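Local coordinates for heme-binding protein A / AI-2 binding protein A (Helicobacter pylori SS1, PDB 6OFQ) that probably captures short peptides in the periplasm and delivers them to an ABC transporter for uptake, at residues Lys98-Lys110 with Lys206-Leu218. Residues are numbered along the deposited sequence; the frame is centred on the assembly and turned at random.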
ATOM      1  N   LYS A  98       7.787  -4.982  27.436  1.00  9.45           N
ATOM      2  CA  LYS A  98       8.740  -5.976  27.937  1.00  9.65           C
ATOM      3  C   LYS A  98       8.152  -7.364  27.798  1.00  8.82           C
ATOM      4  O   LYS A  98       6.942  -7.577  27.788  1.00 11.01           O
ATOM      5  CB  LYS A  98       9.019  -5.648  29.412  1.00 10.65           C
ATOM      6  CG  LYS A  98       9.687  -4.285  29.623  1.00 12.86           C
ATOM      7  CD  LYS A  98       9.998  -4.140  31.117  1.00 17.24           C
ATOM      8  CE  LYS A  98      10.586  -2.779  31.406  1.00 21.33           C
ATOM      9  NZ  LYS A  98      10.980  -2.783  32.835  1.00 27.08           N
ATOM     10  N   GLY A  99       9.076  -8.304  27.764  1.00 10.29           N
ATOM     11  CA  GLY A  99       8.757  -9.721  27.681  1.00 10.69           C
ATOM     12  C   GLY A  99       8.121 -10.166  26.377  1.00 10.80           C
ATOM     13  O   GLY A  99       7.425 -11.186  26.338  1.00 12.67           O
ATOM     14  N   VAL A 100       8.417  -9.473  25.283  1.00 10.32           N
ATOM     15  CA  VAL A 100       7.968  -9.876  23.944  1.00  8.80           C
ATOM     16  C   VAL A 100       9.146 -10.641  23.383  1.00  9.94           C
ATOM     17  O   VAL A 100      10.298 -10.191  23.382  1.00  9.13           O
ATOM     18  CB  VAL A 100       7.747  -8.617  23.100  1.00  9.21           C
ATOM     19  CG1 VAL A 100       7.476  -8.999  21.644  1.00  9.58           C
ATOM     20  CG2 VAL A 100       6.666  -7.745  23.703  1.00 10.02           C
ATOM     21  N   TYR A 101       8.851 -11.779  22.744  1.00 10.46           N
ATOM     22  CA  TYR A 101       9.858 -12.604  22.138  1.00 10.54           C
ATOM     23  C   TYR A 101       9.664 -12.691  20.625  1.00  8.52           C
ATOM     24  O   TYR A 101       8.505 -12.772  20.168  1.00 10.27           O
ATOM     25  CB  TYR A 101       9.858 -14.012  22.756  1.00 12.37           C
ATOM     26  CG  TYR A 101      10.370 -13.930  24.195  1.00 14.65           C
ATOM     27  CD1 TYR A 101      11.730 -13.986  24.417  1.00 16.78           C
ATOM     28  CD2 TYR A 101       9.529 -13.711  25.264  1.00 20.95           C
ATOM     29  CE1 TYR A 101      12.298 -13.788  25.654  1.00 17.73           C
ATOM     30  CE2 TYR A 101      10.066 -13.495  26.523  1.00 21.45           C
ATOM     31  CZ  TYR A 101      11.429 -13.533  26.689  1.00 20.28           C
ATOM     32  OH  TYR A 101      12.022 -13.346  27.919  1.00 28.02           O
ATOM     33  N   PHE A 102      10.777 -12.770  19.899  1.00  8.12           N
ATOM     34  CA  PHE A 102      10.736 -13.074  18.486  1.00  8.19           C
ATOM     35  C   PHE A 102      10.369 -14.542  18.250  1.00  9.74           C
ATOM     36  O   PHE A 102      10.677 -15.409  19.058  1.00 10.93           O
ATOM     37  CB  PHE A 102      12.041 -12.726  17.788  1.00  7.46           C
ATOM     38  CG  PHE A 102      12.242 -11.251  17.564  1.00  8.10           C
ATOM     39  CD1 PHE A 102      11.678 -10.621  16.482  1.00  7.38           C
ATOM     40  CD2 PHE A 102      12.988 -10.531  18.506  1.00  8.12           C
ATOM     41  CE1 PHE A 102      11.860  -9.250  16.283  1.00  8.13           C
ATOM     42  CE2 PHE A 102      13.170  -9.168  18.294  1.00  8.66           C
ATOM     43  CZ  PHE A 102      12.687  -8.555  17.163  1.00  8.20           C
ATOM     44  N   HIS A 103       9.790 -14.782  17.076  1.00  8.46           N
ATOM     45  CA  HIS A 103       9.403 -16.163  16.719  1.00  8.44           C
ATOM     46  C   HIS A 103      10.566 -17.155  16.765  1.00  9.04           C
ATOM     47  O   HIS A 103      11.687 -16.816  16.464  1.00  9.96           O
ATOM     48  CB  HIS A 103       8.928 -16.192  15.278  1.00  8.14           C
ATOM     49  CG  HIS A 103       7.755 -15.305  15.045  1.00  7.59           C
ATOM     50  ND1 HIS A 103       7.588 -14.649  13.855  1.00  7.13           N
ATOM     51  CD2 HIS A 103       6.700 -14.990  15.818  1.00  8.01           C
ATOM     52  CE1 HIS A 103       6.497 -13.908  13.923  1.00  6.69           C
ATOM     53  NE2 HIS A 103       5.921 -14.115  15.092  1.00  6.80           N
ATOM     54  N   GLN A 104      10.242 -18.406  17.057  1.00 10.39           N
ATOM     55  CA  GLN A 104      11.210 -19.481  16.812  1.00 11.88           C
ATOM     56  C   GLN A 104      10.694 -20.331  15.638  1.00  9.76           C
ATOM     57  O   GLN A 104       9.505 -20.615  15.632  1.00 12.12           O
ATOM     58  CB  GLN A 104      11.312 -20.334  18.063  1.00 15.11           C
ATOM     59  CG  GLN A 104      12.100 -19.651  19.184  1.00 19.12           C
ATOM     60  CD  GLN A 104      11.885 -20.390  20.500  1.00 25.89           C
ATOM     61  OE1 GLN A 104      10.791 -20.323  21.052  1.00 31.60           O
ATOM     62  NE2 GLN A 104      12.864 -21.216  20.922  1.00 24.84           N
ATOM     63  N   THR A 105      11.583 -20.696  14.729  1.00 11.15           N
ATOM     64  CA  THR A 105      11.213 -21.451  13.546  1.00 12.05           C
ATOM     65  C   THR A 105      12.295 -22.511  13.360  1.00 13.37           C
ATOM     66  O   THR A 105      13.331 -22.461  14.058  1.00 12.93           O
ATOM     67  CB  THR A 105      11.236 -20.518  12.338  1.00 10.36           C
ATOM     68  OG1 THR A 105      12.580 -20.075  12.141  1.00  9.21           O
ATOM     69  CG2 THR A 105      10.268 -19.322  12.464  1.00 10.79           C
ATOM     70  N   LYS A 106      12.213 -23.252  12.260  1.00 14.25           N
ATOM     71  CA  LYS A 106      13.294 -24.230  12.016  1.00 15.59           C
ATOM     72  C   LYS A 106      14.634 -23.580  11.692  1.00 15.28           C
ATOM     73  O   LYS A 106      15.714 -24.169  11.889  1.00 14.82           O
ATOM     74  CB  LYS A 106      12.831 -25.219  10.935  1.00 19.16           C
ATOM     75  CG  LYS A 106      12.995 -24.754   9.512  1.00 21.41           C
ATOM     76  CD  LYS A 106      12.563 -25.866   8.545  1.00 29.42           C
ATOM     77  CE  LYS A 106      12.373 -25.366   7.123  1.00 33.24           C
ATOM     78  NZ  LYS A 106      12.430 -26.453   6.096  1.00 33.96           N
ATOM     79  N   TYR A 107      14.637 -22.341  11.198  1.00 11.71           N
ATOM     80  CA  TYR A 107      15.814 -21.628  10.750  1.00 11.98           C
ATOM     81  C   TYR A 107      16.387 -20.637  11.799  1.00 11.97           C
ATOM     82  O   TYR A 107      17.423 -20.002  11.562  1.00 13.50           O
ATOM     83  CB  TYR A 107      15.605 -20.949   9.407  1.00 11.86           C
ATOM     84  CG  TYR A 107      14.346 -20.098   9.361  1.00 11.78           C
ATOM     85  CD1 TYR A 107      14.369 -18.784   9.814  1.00 11.14           C
ATOM     86  CD2 TYR A 107      13.182 -20.605   8.827  1.00 11.48           C
ATOM     87  CE1 TYR A 107      13.226 -18.026   9.777  1.00 10.56           C
ATOM     88  CE2 TYR A 107      12.065 -19.815   8.710  1.00 11.01           C
ATOM     89  CZ  TYR A 107      12.069 -18.526   9.220  1.00  9.58           C
ATOM     90  OH  TYR A 107      10.905 -17.786   9.142  1.00  7.90           O
ATOM     91  N   TRP A 108      15.606 -20.391  12.827  1.00 11.09           N
ATOM     92  CA  TRP A 108      15.959 -19.509  13.930  1.00 12.23           C
ATOM     93  C   TRP A 108      15.420 -20.114  15.223  1.00 13.38           C
ATOM     94  O   TRP A 108      14.263 -19.964  15.636  1.00 13.76           O
ATOM     95  CB  TRP A 108      15.487 -18.065  13.646  1.00 11.55           C
ATOM     96  CG  TRP A 108      15.780 -17.147  14.793  1.00  9.75           C
ATOM     97  CD1 TRP A 108      14.909 -16.495  15.585  1.00  9.65           C
ATOM     98  CD2 TRP A 108      17.075 -16.729  15.254  1.00  9.95           C
ATOM     99  NE1 TRP A 108      15.538 -15.708  16.516  1.00  8.70           N
ATOM    100  CE2 TRP A 108      16.874 -15.814  16.312  1.00 10.56           C
ATOM    101  CE3 TRP A 108      18.377 -17.051  14.879  1.00 12.24           C
ATOM    102  CZ2 TRP A 108      17.939 -15.242  16.989  1.00 10.73           C
ATOM    103  CZ3 TRP A 108      19.425 -16.518  15.561  1.00 11.85           C
ATOM    104  CH2 TRP A 108      19.191 -15.592  16.582  1.00 11.97           C
ATOM    105  N   ASN A 109      16.285 -20.864  15.915  1.00 17.66           N
ATOM    106  CA  ASN A 109      15.796 -21.545  17.101  1.00 21.89           C
ATOM    107  C   ASN A 109      15.993 -20.845  18.440  1.00 22.78           C
ATOM    108  O   ASN A 109      15.440 -21.298  19.437  1.00 26.81           O
ATOM    109  CB  ASN A 109      16.362 -22.989  17.140  1.00 30.79           C
ATOM    110  CG  ASN A 109      16.053 -23.736  18.439  1.00 40.11           C
ATOM    111  OD1 ASN A 109      16.968 -23.992  19.241  1.00 54.60           O
ATOM    112  ND2 ASN A 109      14.777 -24.079  18.664  1.00 39.48           N
ATOM    113  N   LYS A 110      16.762 -19.757  18.453  1.00 19.24           N
ATOM    114  CA  LYS A 110      17.089 -19.058  19.681  1.00 20.52           C
ATOM    115  C   LYS A 110      15.885 -18.229  20.116  1.00 21.38           C
ATOM    116  O   LYS A 110      15.192 -17.684  19.252  1.00 18.73           O
ATOM    117  CB  LYS A 110      18.313 -18.191  19.397  1.00 23.22           C
ATOM    118  CG  LYS A 110      18.977 -17.597  20.628  1.00 25.81           C
ATOM    119  CD  LYS A 110      20.129 -16.712  20.175  1.00 28.15           C
ATOM    120  CE  LYS A 110      20.949 -16.163  21.334  1.00 36.57           C
ATOM    121  NZ  LYS A 110      21.992 -17.146  21.720  1.00 42.15           N
ATOM    122  N   LYS A 206      13.869 -13.414   3.221  1.00  7.39           N
ATOM    123  CA  LYS A 206      13.301 -14.674   2.707  1.00  7.93           C
ATOM    124  C   LYS A 206      12.735 -15.596   3.770  1.00  7.47           C
ATOM    125  O   LYS A 206      11.699 -16.264   3.540  1.00  8.57           O
ATOM    126  CB  LYS A 206      14.365 -15.481   1.951  1.00  9.81           C
ATOM    127  CG  LYS A 206      14.813 -14.748   0.697  1.00 13.05           C
ATOM    128  CD  LYS A 206      15.851 -15.531  -0.108  1.00 19.10           C
ATOM    129  CE  LYS A 206      16.037 -14.879  -1.476  1.00 29.23           C
ATOM    130  NZ  LYS A 206      17.249 -14.011  -1.548  1.00 32.67           N
ATOM    131  N   LYS A 207      13.368 -15.558   4.937  1.00  7.14           N
ATOM    132  CA  LYS A 207      13.016 -16.459   6.030  1.00  7.78           C
ATOM    133  C   LYS A 207      12.864 -15.564   7.264  1.00  7.75           C
ATOM    134  O   LYS A 207      13.821 -15.330   8.001  1.00  7.35           O
ATOM    135  CB  LYS A 207      14.106 -17.541   6.181  1.00  9.76           C
ATOM    136  CG  LYS A 207      14.099 -18.536   5.026  1.00 13.93           C
ATOM    137  CD  LYS A 207      15.283 -19.484   5.145  1.00 19.53           C
ATOM    138  CE  LYS A 207      15.288 -20.353   3.893  1.00 30.68           C
ATOM    139  NZ  LYS A 207      16.515 -21.192   3.691  1.00 37.59           N
ATOM    140  N   PRO A 208      11.691 -14.940   7.447  1.00  5.91           N
ATOM    141  CA  PRO A 208      11.594 -13.814   8.342  1.00  6.60           C
ATOM    142  C   PRO A 208      11.401 -14.205   9.780  1.00  6.39           C
ATOM    143  O   PRO A 208      10.858 -15.245  10.085  1.00  6.89           O
ATOM    144  CB  PRO A 208      10.370 -13.080   7.782  1.00  6.33           C
ATOM    145  CG  PRO A 208       9.464 -14.189   7.263  1.00  6.41           C
ATOM    146  CD  PRO A 208      10.472 -15.120   6.621  1.00  6.07           C
ATOM    147  N   VAL A 209      11.785 -13.302  10.698  1.00  5.85           N
ATOM    148  CA  VAL A 209      11.567 -13.395  12.110  1.00  6.03           C
ATOM    149  C   VAL A 209      10.922 -12.131  12.678  1.00  5.78           C
ATOM    150  O   VAL A 209      11.511 -11.078  12.536  1.00  6.94           O
ATOM    151  CB  VAL A 209      12.909 -13.714  12.819  1.00  6.12           C
ATOM    152  CG1 VAL A 209      12.734 -13.730  14.327  1.00  6.73           C
ATOM    153  CG2 VAL A 209      13.441 -15.079  12.361  1.00  7.36           C
ATOM    154  N   GLY A 210       9.743 -12.271  13.250  1.00  5.25           N
ATOM    155  CA  GLY A 210       8.997 -11.106  13.782  1.00  4.76           C
ATOM    156  C   GLY A 210       8.469 -11.405  15.157  1.00  5.35           C
ATOM    157  O   GLY A 210       8.795 -12.429  15.775  1.00  6.21           O
ATOM    158  N   THR A 211       7.587 -10.554  15.640  1.00  5.33           N
ATOM    159  CA  THR A 211       6.892 -10.728  16.905  1.00  5.10           C
ATOM    160  C   THR A 211       5.388 -10.921  16.807  1.00  5.03           C
ATOM    161  O   THR A 211       4.729 -11.050  17.824  1.00  5.54           O
ATOM    162  CB  THR A 211       7.138  -9.524  17.824  1.00  5.28           C
ATOM    163  OG1 THR A 211       6.679  -8.325  17.199  1.00  5.70           O
ATOM    164  CG2 THR A 211       8.592  -9.329  18.188  1.00  5.60           C
ATOM    165  N   GLY A 212       4.854 -10.900  15.588  1.00  4.54           N
ATOM    166  CA  GLY A 212       3.424 -10.856  15.417  1.00  4.68           C
ATOM    167  C   GLY A 212       2.656 -12.113  15.692  1.00  5.01           C
ATOM    168  O   GLY A 212       3.243 -13.142  16.070  1.00  5.06           O
ATOM    169  N   PRO A 213       1.354 -12.075  15.424  1.00  5.28           N
ATOM    170  CA  PRO A 213       0.487 -13.152  15.883  1.00  6.09           C
ATOM    171  C   PRO A 213       0.612 -14.423  15.053  1.00  5.57           C
ATOM    172  O   PRO A 213       0.024 -15.428  15.464  1.00  6.16           O
ATOM    173  CB  PRO A 213      -0.906 -12.560  15.767  1.00  6.77           C
ATOM    174  CG  PRO A 213      -0.776 -11.410  14.826  1.00  6.48           C
ATOM    175  CD  PRO A 213       0.620 -10.875  15.004  1.00  5.48           C
ATOM    176  N   PHE A 214       1.211 -14.338  13.870  1.00  4.88           N
ATOM    177  CA  PHE A 214       1.598 -15.506  13.075  1.00  5.33           C
ATOM    178  C   PHE A 214       3.073 -15.539  12.787  1.00  6.16           C
ATOM    179  O   PHE A 214       3.703 -14.500  12.718  1.00  5.99           O
ATOM    180  CB  PHE A 214       0.800 -15.541  11.754  1.00  5.28           C
ATOM    181  CG  PHE A 214      -0.684 -15.650  11.939  1.00  5.02           C
ATOM    182  CD1 PHE A 214      -1.448 -14.498  12.043  1.00  5.20           C
ATOM    183  CD2 PHE A 214      -1.325 -16.882  12.016  1.00  5.12           C
ATOM    184  CE1 PHE A 214      -2.801 -14.590  12.236  1.00  5.80           C
ATOM    185  CE2 PHE A 214      -2.688 -16.995  12.190  1.00  5.48           C
ATOM    186  CZ  PHE A 214      -3.421 -15.828  12.303  1.00  5.44           C
ATOM    187  N   LYS A 215       3.582 -16.755  12.584  1.00  6.92           N
ATOM    188  CA  LYS A 215       4.966 -16.905  12.191  1.00  7.95           C
ATOM    189  C   LYS A 215       5.057 -17.592  10.846  1.00  6.98           C
ATOM    190  O   LYS A 215       4.109 -18.281  10.432  1.00  6.42           O
ATOM    191  CB  LYS A 215       5.777 -17.647  13.243  1.00 10.76           C
ATOM    192  CG  LYS A 215       5.271 -19.052  13.475  1.00 12.30           C
ATOM    193  CD  LYS A 215       5.926 -19.610  14.732  1.00 18.37           C
ATOM    194  CE  LYS A 215       5.275 -20.948  15.048  1.00 20.81           C
ATOM    195  NZ  LYS A 215       6.061 -21.423  16.211  1.00 26.96           N
ATOM    196  N   PHE A 216       6.155 -17.362  10.149  1.00  7.30           N
ATOM    197  CA  PHE A 216       6.397 -17.958   8.831  1.00  7.28           C
ATOM    198  C   PHE A 216       6.683 -19.464   8.918  1.00  7.19           C
ATOM    199  O   PHE A 216       7.434 -19.855   9.815  1.00  8.64           O
ATOM    200  CB  PHE A 216       7.612 -17.257   8.245  1.00  7.33           C
ATOM    201  CG  PHE A 216       8.070 -17.725   6.915  1.00  7.17           C
ATOM    202  CD1 PHE A 216       8.912 -18.815   6.783  1.00  7.63           C
ATOM    203  CD2 PHE A 216       7.753 -17.017   5.776  1.00  7.58           C
ATOM    204  CE1 PHE A 216       9.382 -19.231   5.532  1.00  7.90           C
ATOM    205  CE2 PHE A 216       8.275 -17.374   4.540  1.00  8.57           C
ATOM    206  CZ  PHE A 216       9.074 -18.466   4.433  1.00  7.93           C
ATOM    207  N   PHE A 217       6.080 -20.198   7.985  1.00  6.61           N
ATOM    208  CA  PHE A 217       6.450 -21.621   7.788  1.00  8.12           C
ATOM    209  C   PHE A 217       7.066 -21.886   6.447  1.00  9.03           C
ATOM    210  O   PHE A 217       8.091 -22.588   6.371  1.00 11.15           O
ATOM    211  CB  PHE A 217       5.294 -22.549   8.109  1.00  9.27           C
ATOM    212  CG  PHE A 217       5.618 -24.002   7.961  1.00  9.97           C
ATOM    213  CD1 PHE A 217       6.429 -24.607   8.902  1.00 11.91           C
ATOM    214  CD2 PHE A 217       5.144 -24.699   6.885  1.00 11.08           C
ATOM    215  CE1 PHE A 217       6.774 -25.937   8.757  1.00 13.56           C
ATOM    216  CE2 PHE A 217       5.499 -26.029   6.733  1.00 12.08           C
ATOM    217  CZ  PHE A 217       6.259 -26.636   7.700  1.00 14.58           C
ATOM    218  N   LEU A 218       6.476 -21.440   5.357  1.00  8.64           N
ATOM    219  CA  LEU A 218       6.962 -21.729   4.032  1.00 10.29           C
ATOM    220  C   LEU A 218       6.570 -20.651   3.046  1.00  8.65           C
ATOM    221  O   LEU A 218       5.494 -20.049   3.209  1.00  6.65           O
ATOM    222  CB  LEU A 218       6.283 -23.062   3.646  1.00 14.31           C
ATOM    223  CG  LEU A 218       6.306 -23.661   2.275  1.00 17.89           C
ATOM    224  CD1 LEU A 218       5.806 -25.072   2.509  1.00 17.05           C
ATOM    225  CD2 LEU A 218       5.265 -22.972   1.417  1.00 16.25           C
TER
HETATM  226  O   HOH W   1       8.243 -15.776  11.288  1.00  7.71           O
HETATM  227  O   HOH W   2       7.878 -22.694  14.279  1.00 32.58           O
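H103 drives its imidazole into the hollow where the 207-212 loop bends back into edge strand 214-220 of the mixed sheet in this type II periplasmic binding protein. The ring lies sandwiched: K215 CB rests over one face, 3.6 Å from the ring centroid, while G210 O sits over the centre of the other. That carbonyl also accepts a hydrogen bond from the backbone N-H of H103. With CG anti to the carbonyl carbon (chi1 -60°), the ring swings into the hollow and NE2 donates almost straight (172°) to G212 O, which N230 also bonds. At the other ring nitrogen, ND1, a water links the imidazole to P208 O and F216 N.

Y107, at the third position of the type I turn from T105 to W108, fills a second hollow. K207 CB lies over the centre of one face in a CH-pi contact and T105 OG1 over the opposite one. Beside Y107, V209 spreads its methyls: CG1 meets F102 CB and W108 CD1, each at 3.7 Å, and CG2 reaches the Y107 ring edge. T211 CG2 wedges between V100 CG1 and a face of F102. At the ring's edge, Y107 OH donates to P208 O at 2.7 Å, in the plane of the phenol ring.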